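Local coordinates for protein succinate-semialdehyde dehydrogenase (Streptococcus pyogenes MGAS1882, PDB 4OGD) that probably oxidises succinic semialdehyde to succinate, with NADP+ bound as the cofactor, at residues F236-A242 / T391-N396; L251-R255 / S266-I270. All coordinates share one frame; numbering follows the deposited sequence.

Interaction 1: F236-A242 / T391-N396; sequences FIILDDA and TIFSSN
Two neighbouring parallel strands of a mixed sheet pair here, Phe-236 beside Thr-391, Ile-237 beside Ile-392 and Ile-238 beside Phe-393. Ile-237 N gives a nearly straight bond to Thr-391 O (2.8 Å, 178° at the hydrogen), and Phe-393 N returns one to Ile-237 O. Leu-239 N then binds Phe-393 O at 3.0 Å. On one face Thr-391 CG2 sits over the centre of the Phe-236 ring, a CH-pi contact of 3.7 Å to the centroid. The two phenylalanine rings meet rim to rim, planes 19° apart. On the other face Ile-237 CD1 touches Ile-392 CD1.

Past the strands, a type I turn from Leu-239 to Ala-242 brings Asp-241 against 394-396. Its O accepts from both N and OG of Ser-395, the hydroxyl at 2.6 Å. Its CG stands between backbone N and carbonyl carbon (chi1 54°), which carries OD1 to Ser-394 OG at 2.7 Å. That OG also accepts from Asn-396 N, an ST turn leading into helix 397-406, where His-399 binds Asp-241 OD2. Helix 244-256 covers the phenylalanine face; on the other, helix 374-382 packs against Ile-237 and Leu-239, and helix 397-406 against Leu-239.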
ATOM      1  N   PHE A 236     -11.465  21.342  13.210  1.00  8.08           N
ATOM      2  CA  PHE A 236     -10.806  21.971  14.347  1.00  8.32           C
ATOM      3  C   PHE A 236     -11.934  22.109  15.368  1.00  8.84           C
ATOM      4  O   PHE A 236     -12.809  22.964  15.217  1.00  9.40           O
ATOM      5  CB  PHE A 236     -10.259  23.334  13.875  1.00  7.61           C
ATOM      6  CG  PHE A 236      -9.456  24.114  14.907  1.00  7.59           C
ATOM      7  CD1 PHE A 236     -10.053  24.626  16.051  1.00 10.64           C
ATOM      8  CD2 PHE A 236      -8.115  24.417  14.667  1.00  9.36           C
ATOM      9  CE1 PHE A 236      -9.317  25.383  16.970  1.00 10.15           C
ATOM     10  CE2 PHE A 236      -7.370  25.172  15.571  1.00  9.72           C
ATOM     11  CZ  PHE A 236      -7.966  25.658  16.723  1.00  9.72           C
ATOM     12  N   ILE A 237     -11.931  21.234  16.376  1.00  7.72           N
ATOM     13  CA  ILE A 237     -13.068  21.081  17.287  1.00  7.92           C
ATOM     14  C   ILE A 237     -12.794  21.769  18.621  1.00  7.48           C
ATOM     15  O   ILE A 237     -11.847  21.419  19.334  1.00  9.27           O
ATOM     16  CB  ILE A 237     -13.367  19.600  17.551  1.00  9.16           C
ATOM     17  CG1 ILE A 237     -13.469  18.820  16.235  1.00  9.52           C
ATOM     18  CG2 ILE A 237     -14.651  19.456  18.368  1.00 10.83           C
ATOM     19  CD1 ILE A 237     -13.653  17.318  16.429  1.00 10.02           C
ATOM     20  N   ILE A 238     -13.622  22.755  18.946  1.00  7.93           N
ATOM     21  CA  ILE A 238     -13.461  23.528  20.171  1.00  8.68           C
ATOM     22  C   ILE A 238     -14.364  22.956  21.261  1.00 11.25           C
ATOM     23  O   ILE A 238     -15.582  23.143  21.228  1.00 11.33           O
ATOM     24  CB  ILE A 238     -13.789  25.008  19.915  1.00  8.97           C
ATOM     25  CG1 ILE A 238     -12.921  25.546  18.776  1.00 12.53           C
ATOM     26  CG2 ILE A 238     -13.589  25.842  21.178  1.00 10.84           C
ATOM     27  CD1 ILE A 238     -13.263  26.952  18.381  1.00 17.75           C
ATOM     28  N   LEU A 239     -13.770  22.239  22.212  1.00  8.53           N
ATOM     29  CA  LEU A 239     -14.546  21.590  23.269  1.00 10.09           C
ATOM     30  C   LEU A 239     -14.999  22.575  24.337  1.00 12.01           C
ATOM     31  O   LEU A 239     -14.577  23.742  24.360  1.00 12.87           O
ATOM     32  CB  LEU A 239     -13.756  20.441  23.909  1.00 12.37           C
ATOM     33  CG  LEU A 239     -13.303  19.344  22.944  1.00 12.16           C
ATOM     34  CD1 LEU A 239     -12.742  18.153  23.699  1.00  9.64           C
ATOM     35  CD2 LEU A 239     -14.463  18.918  22.070  1.00 13.36           C
ATOM     36  N   ASP A 240     -15.867  22.096  25.223  1.00 12.44           N
ATOM     37  CA  ASP A 240     -16.473  22.954  26.238  1.00 11.60           C
ATOM     38  C   ASP A 240     -15.489  23.482  27.284  1.00 15.82           C
ATOM     39  O   ASP A 240     -15.819  24.385  28.059  1.00 18.02           O
ATOM     40  CB  ASP A 240     -17.669  22.246  26.905  1.00 11.93           C
ATOM     41  CG  ASP A 240     -17.290  20.937  27.594  1.00 18.80           C
ATOM     42  OD1 ASP A 240     -16.095  20.582  27.652  1.00 18.39           O
ATOM     43  OD2 ASP A 240     -18.204  20.250  28.096  1.00 20.17           O
ATOM     44  N   ASP A 241     -14.282  22.922  27.304  1.00 13.62           N
ATOM     45  CA  ASP A 241     -13.248  23.350  28.247  1.00 13.32           C
ATOM     46  C   ASP A 241     -12.014  23.920  27.542  1.00 15.50           C
ATOM     47  O   ASP A 241     -10.913  23.913  28.097  1.00 15.63           O
ATOM     48  CB  ASP A 241     -12.848  22.200  29.180  1.00 14.82           C
ATOM     49  CG  ASP A 241     -12.424  20.954  28.430  1.00 14.43           C
ATOM     50  OD1 ASP A 241     -12.270  21.029  27.190  1.00 15.04           O
ATOM     51  OD2 ASP A 241     -12.242  19.895  29.078  1.00 14.53           O
ATOM     52  N   ALA A 242     -12.202  24.406  26.319  1.00 13.71           N
ATOM     53  CA  ALA A 242     -11.113  25.026  25.564  1.00 12.81           C
ATOM     54  C   ALA A 242     -10.547  26.242  26.289  1.00 15.98           C
ATOM     55  O   ALA A 242     -11.285  26.981  26.940  1.00 14.26           O
ATOM     56  CB  ALA A 242     -11.584  25.423  24.177  1.00 10.44           C
ATOM     57  N   THR A 391      -7.918  19.158  14.676  1.00  6.76           N
ATOM     58  CA  THR A 391      -7.464  19.711  15.942  1.00  8.79           C
ATOM     59  C   THR A 391      -8.508  19.473  17.006  1.00  7.94           C
ATOM     60  O   THR A 391      -9.699  19.576  16.727  1.00  9.44           O
ATOM     61  CB  THR A 391      -7.239  21.221  15.808  1.00  8.31           C
ATOM     62  OG1 THR A 391      -6.098  21.457  14.975  1.00  8.35           O
ATOM     63  CG2 THR A 391      -7.022  21.894  17.176  1.00 10.59           C
ATOM     64  N   ILE A 392      -8.067  19.121  18.209  1.00  7.81           N
ATOM     65  CA  ILE A 392      -8.964  19.118  19.359  1.00  8.02           C
ATOM     66  C   ILE A 392      -8.468  20.171  20.340  1.00  9.41           C
ATOM     67  O   ILE A 392      -7.314  20.115  20.786  1.00  9.37           O
ATOM     68  CB  ILE A 392      -9.009  17.754  20.078  1.00  8.21           C
ATOM     69  CG1 ILE A 392      -9.323  16.605  19.111  1.00  9.59           C
ATOM     70  CG2 ILE A 392     -10.014  17.809  21.228  1.00  9.82           C
ATOM     71  CD1 ILE A 392     -10.637  16.745  18.376  1.00 12.08           C
ATOM     72  N   PHE A 393      -9.330  21.139  20.651  1.00  9.44           N
ATOM     73  CA  PHE A 393      -8.994  22.201  21.594  1.00 11.14           C
ATOM     74  C   PHE A 393      -9.694  21.974  22.926  1.00 12.17           C
ATOM     75  O   PHE A 393     -10.924  22.056  23.024  1.00 11.62           O
ATOM     76  CB  PHE A 393      -9.330  23.583  21.018  1.00  8.78           C
ATOM     77  CG  PHE A 393      -8.183  24.534  21.084  1.00  9.93           C
ATOM     78  CD1 PHE A 393      -7.953  25.278  22.232  1.00 11.22           C
ATOM     79  CD2 PHE A 393      -7.299  24.645  20.024  1.00 10.00           C
ATOM     80  CE1 PHE A 393      -6.884  26.138  22.308  1.00 14.45           C
ATOM     81  CE2 PHE A 393      -6.227  25.501  20.094  1.00 12.31           C
ATOM     82  CZ  PHE A 393      -6.016  26.247  21.244  1.00 13.74           C
ATOM     83  N   SER A 394      -8.894  21.667  23.944  1.00 10.70           N
ATOM     84  CA  SER A 394      -9.393  21.325  25.268  1.00 11.13           C
ATOM     85  C   SER A 394      -8.302  21.513  26.314  1.00 14.45           C
ATOM     86  O   SER A 394      -7.154  21.111  26.102  1.00 11.67           O
ATOM     87  CB  SER A 394      -9.875  19.874  25.295  1.00 11.19           C
ATOM     88  OG  SER A 394     -10.199  19.475  26.623  1.00 14.04           O
ATOM     89  N   SER A 395      -8.656  22.111  27.449  1.00 12.70           N
ATOM     90  CA  SER A 395      -7.674  22.326  28.512  1.00 12.79           C
ATOM     91  C   SER A 395      -7.466  21.085  29.374  1.00 14.25           C
ATOM     92  O   SER A 395      -6.623  21.080  30.272  1.00 16.66           O
ATOM     93  CB  SER A 395      -8.075  23.509  29.394  1.00 15.08           C
ATOM     94  OG  SER A 395      -9.301  23.249  30.049  1.00 19.10           O
ATOM     95  N   ASN A 396      -8.237  20.031  29.120  1.00 13.18           N
ATOM     96  CA  ASN A 396      -8.034  18.780  29.837  1.00 13.03           C
ATOM     97  C   ASN A 396      -7.406  17.765  28.895  1.00 14.19           C
ATOM     98  O   ASN A 396      -8.013  17.392  27.893  1.00 13.13           O
ATOM     99  CB  ASN A 396      -9.354  18.251  30.401  1.00 15.35           C
ATOM    100  CG  ASN A 396      -9.165  16.998  31.235  1.00 16.66           C
ATOM    101  OD1 ASN A 396      -8.988  15.900  30.707  1.00 15.37           O
ATOM    102  ND2 ASN A 396      -9.197  17.158  32.553  1.00 22.31           N
TER

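Interaction 2: L251-R255 / S266-I270; sequences LYFSR and SKRFI
Ser-254 O and Ser-266 N form the one direct hydrogen bond between these segments, at 2.8 Å and 165° at the hydrogen. Beside this bond the packing is close: Ser-254 CB lies 3.4 Å from Ser-266 OG. The Ser-254 hydroxyl itself turns back to Val-250 O in its own helix.

Arg-255 is the other closely packed residue. Its CG is anti to the backbone N (chi1 -169°) and its chain bends at chi2 (51°). The side chain thus runs past Ser-266, with Arg-255 CD 3.4 Å from Ser-266 O. Lys-267 CG rests over one face of the guanidinium, 3.6 Å from Arg-255 NH1 and offset toward its rim. The two side chains cross at about a right angle. Their charged ends have separate partners: Arg-255 binds Ser-265 OG, Val-365 O and Ile-361 O, while Lys-267 NZ forms a salt bridge with Glu-360.

The contact belongs to a beta-alpha-beta unit made of strand 235-238, helix 244-256 and strand 268-272. It joins the last turns of the helix to the approach and start of the next, parallel strand.

The looser part lies around Phe-269. Leu-251 CD2 reaches its CE1 at 3.7 Å, oblique to the ring, and Arg-255 CB stands near the ring plane at the edge, 4.3 Å from CE2. A water lies 2.9 Å from Ser-266 O and can donate to it, though acceptors around it outnumber its protons. Its links to Lys-267 O and Arg-255 NE are weak. All six touching residues are buried; Tyr-252 and Phe-253, on the helix side away from the contact, are partly exposed. Helix 276-288 covers Leu-251 and also meets Arg-255.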
ATOM      1  N   LEU A 251      -5.129  30.737  15.795  1.00 11.14           N
ATOM      2  CA  LEU A 251      -6.134  30.786  14.728  1.00 12.77           C
ATOM      3  C   LEU A 251      -5.614  31.272  13.372  1.00 10.93           C
ATOM      4  O   LEU A 251      -5.964  30.694  12.341  1.00 11.57           O
ATOM      5  CB  LEU A 251      -7.373  31.590  15.146  1.00 10.45           C
ATOM      6  CG  LEU A 251      -8.338  30.953  16.148  1.00 13.17           C
ATOM      7  CD1 LEU A 251      -9.470  31.923  16.436  1.00 14.36           C
ATOM      8  CD2 LEU A 251      -8.910  29.622  15.655  1.00 10.54           C
ATOM      9  N   TYR A 252      -4.794  32.327  13.364  1.00 10.71           N
ATOM     10  CA  TYR A 252      -4.299  32.873  12.103  1.00 10.92           C
ATOM     11  C   TYR A 252      -3.506  31.808  11.349  1.00 12.77           C
ATOM     12  O   TYR A 252      -3.776  31.528  10.182  1.00 10.91           O
ATOM     13  CB  TYR A 252      -3.430  34.116  12.337  1.00 13.71           C
ATOM     14  CG  TYR A 252      -3.208  34.913  11.072  1.00 12.01           C
ATOM     15  CD1 TYR A 252      -3.997  36.015  10.779  1.00 12.91           C
ATOM     16  CD2 TYR A 252      -2.225  34.547  10.159  1.00  9.67           C
ATOM     17  CE1 TYR A 252      -3.807  36.745   9.615  1.00 13.75           C
ATOM     18  CE2 TYR A 252      -2.032  35.261   8.991  1.00 13.08           C
ATOM     19  CZ  TYR A 252      -2.823  36.360   8.727  1.00 12.42           C
ATOM     20  OH  TYR A 252      -2.626  37.072   7.566  1.00 12.35           O
ATOM     21  N   PHE A 253      -2.542  31.205  12.032  1.00 10.60           N
ATOM     22  CA  PHE A 253      -1.777  30.116  11.435  1.00 11.32           C
ATOM     23  C   PHE A 253      -2.690  28.994  10.956  1.00 11.98           C
ATOM     24  O   PHE A 253      -2.528  28.479   9.844  1.00 10.30           O
ATOM     25  CB  PHE A 253      -0.769  29.544  12.431  1.00  9.84           C
ATOM     26  CG  PHE A 253      -0.215  28.209  12.020  1.00 10.96           C
ATOM     27  CD1 PHE A 253       0.819  28.128  11.100  1.00 11.03           C
ATOM     28  CD2 PHE A 253      -0.745  27.032  12.532  1.00 10.70           C
ATOM     29  CE1 PHE A 253       1.320  26.898  10.701  1.00 12.56           C
ATOM     30  CE2 PHE A 253      -0.254  25.801  12.134  1.00 11.84           C
ATOM     31  CZ  PHE A 253       0.776  25.731  11.224  1.00 12.45           C
ATOM     32  N   SER A 254      -3.649  28.619  11.792  1.00 10.24           N
ATOM     33  CA  SER A 254      -4.433  27.414  11.515  1.00  8.09           C
ATOM     34  C   SER A 254      -5.195  27.440  10.205  1.00  9.41           C
ATOM     35  O   SER A 254      -5.354  26.392   9.580  1.00  9.45           O
ATOM     36  CB  SER A 254      -5.375  27.090  12.675  1.00  9.79           C
ATOM     37  OG  SER A 254      -4.612  26.720  13.813  1.00 13.63           O
ATOM     38  N   ARG A 255      -5.662  28.613   9.785  1.00  8.95           N
ATOM     39  CA  ARG A 255      -6.413  28.700   8.531  1.00  9.67           C
ATOM     40  C   ARG A 255      -5.732  29.513   7.431  1.00  7.58           C
ATOM     41  O   ARG A 255      -5.986  29.284   6.247  1.00  9.93           O
ATOM     42  CB  ARG A 255      -7.843  29.214   8.761  1.00  8.41           C
ATOM     43  CG  ARG A 255      -8.758  29.075   7.530  1.00  9.35           C
ATOM     44  CD  ARG A 255      -8.719  27.654   6.960  1.00  9.49           C
ATOM     45  NE  ARG A 255      -9.681  27.476   5.876  1.00  8.61           N
ATOM     46  CZ  ARG A 255      -9.391  26.970   4.682  1.00  9.06           C
ATOM     47  NH1 ARG A 255      -8.154  26.572   4.405  1.00  8.37           N
ATOM     48  NH2 ARG A 255     -10.343  26.855   3.760  1.00 10.72           N
ATOM     49  N   SER A 266      -6.939  24.189   8.814  1.00  7.57           N
ATOM     50  CA  SER A 266      -8.073  23.974   9.711  1.00  7.87           C
ATOM     51  C   SER A 266      -9.360  24.467   9.055  1.00  9.41           C
ATOM     52  O   SER A 266      -9.836  25.563   9.348  1.00  8.84           O
ATOM     53  CB  SER A 266      -7.821  24.690  11.038  1.00  7.18           C
ATOM     54  OG  SER A 266      -6.652  24.159  11.653  1.00  9.88           O
ATOM     55  N   LYS A 267      -9.926  23.647   8.173  1.00  7.94           N
ATOM     56  CA  LYS A 267     -10.945  24.129   7.245  1.00  8.00           C
ATOM     57  C   LYS A 267     -12.355  24.161   7.816  1.00  7.91           C
ATOM     58  O   LYS A 267     -13.172  24.979   7.398  1.00 10.09           O
ATOM     59  CB  LYS A 267     -10.914  23.333   5.935  1.00  7.53           C
ATOM     60  CG  LYS A 267      -9.552  23.339   5.273  1.00  6.78           C
ATOM     61  CD  LYS A 267      -9.649  23.040   3.784  1.00  7.77           C
ATOM     62  CE  LYS A 267      -8.254  23.038   3.126  1.00  7.74           C
ATOM     63  NZ  LYS A 267      -7.581  21.689   3.218  1.00  8.76           N
ATOM     64  N   ARG A 268     -12.650  23.270   8.754  1.00  7.65           N
ATOM     65  CA  ARG A 268     -13.976  23.266   9.384  1.00  7.35           C
ATOM     66  C   ARG A 268     -13.840  23.490  10.876  1.00  8.70           C
ATOM     67  O   ARG A 268     -13.464  22.582  11.611  1.00  9.11           O
ATOM     68  CB  ARG A 268     -14.720  21.941   9.129  1.00  8.19           C
ATOM     69  CG  ARG A 268     -15.011  21.627   7.658  1.00  8.30           C
ATOM     70  CD  ARG A 268     -15.792  20.306   7.518  1.00  8.24           C
ATOM     71  NE  ARG A 268     -14.954  19.176   7.915  1.00  6.64           N
ATOM     72  CZ  ARG A 268     -15.386  18.108   8.574  1.00  9.08           C
ATOM     73  NH1 ARG A 268     -16.667  17.994   8.915  1.00  9.16           N
ATOM     74  NH2 ARG A 268     -14.530  17.154   8.900  1.00  6.75           N
ATOM     75  N   PHE A 269     -14.149  24.700  11.328  1.00  7.77           N
ATOM     76  CA  PHE A 269     -14.180  24.960  12.752  1.00  9.15           C
ATOM     77  C   PHE A 269     -15.504  24.468  13.294  1.00  9.19           C
ATOM     78  O   PHE A 269     -16.556  24.872  12.813  1.00 10.74           O
ATOM     79  CB  PHE A 269     -14.027  26.455  13.025  1.00  8.28           C
ATOM     80  CG  PHE A 269     -12.646  26.978  12.745  1.00  9.61           C
ATOM     81  CD1 PHE A 269     -11.591  26.671  13.597  1.00  8.86           C
ATOM     82  CD2 PHE A 269     -12.400  27.772  11.631  1.00  9.64           C
ATOM     83  CE1 PHE A 269     -10.308  27.157  13.351  1.00  9.22           C
ATOM     84  CE2 PHE A 269     -11.105  28.258  11.373  1.00  9.42           C
ATOM     85  CZ  PHE A 269     -10.066  27.948  12.237  1.00  9.33           C
ATOM     86  N   ILE A 270     -15.453  23.580  14.275  1.00  8.50           N
ATOM     87  CA  ILE A 270     -16.675  23.038  14.853  1.00  8.85           C
ATOM     88  C   ILE A 270     -16.825  23.590  16.270  1.00  9.06           C
ATOM     89  O   ILE A 270     -15.967  23.365  17.120  1.00  9.98           O
ATOM     90  CB  ILE A 270     -16.638  21.506  14.823  1.00  7.58           C
ATOM     91  CG1 ILE A 270     -16.524  21.032  13.367  1.00  8.75           C
ATOM     92  CG2 ILE A 270     -17.885  20.923  15.454  1.00 10.10           C
ATOM     93  CD1 ILE A 270     -16.506  19.519  13.219  1.00 11.62           C
TER
HETATM   94  O   HOH W   1     -11.839  27.289   8.243  1.00  9.06           O

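In the fold
Interactions 1 and 2 share one sheet, in which strands 268-272, 235-238 and 391-393 are consecutive neighbours. Phe-236 joins them: its backbone probably bonds to Arg-268 O and Ile-270 N, and its ring meets Phe-269 edge-to-face. Interaction 2 is nested in sequence within the loop closed by interaction 1. Helix 244-256 supplies one side of interaction 2 and covers a face of interaction 1. Interaction 1 is strand pairing with a buried apolar body and a polar end at the surface, built on serines and an aspartate. Interaction 2 is buried packing of a helix end on the loop and first residues of the next strand, with a single direct hydrogen bond and basic side chains whose charged ends are held by surrounding residues.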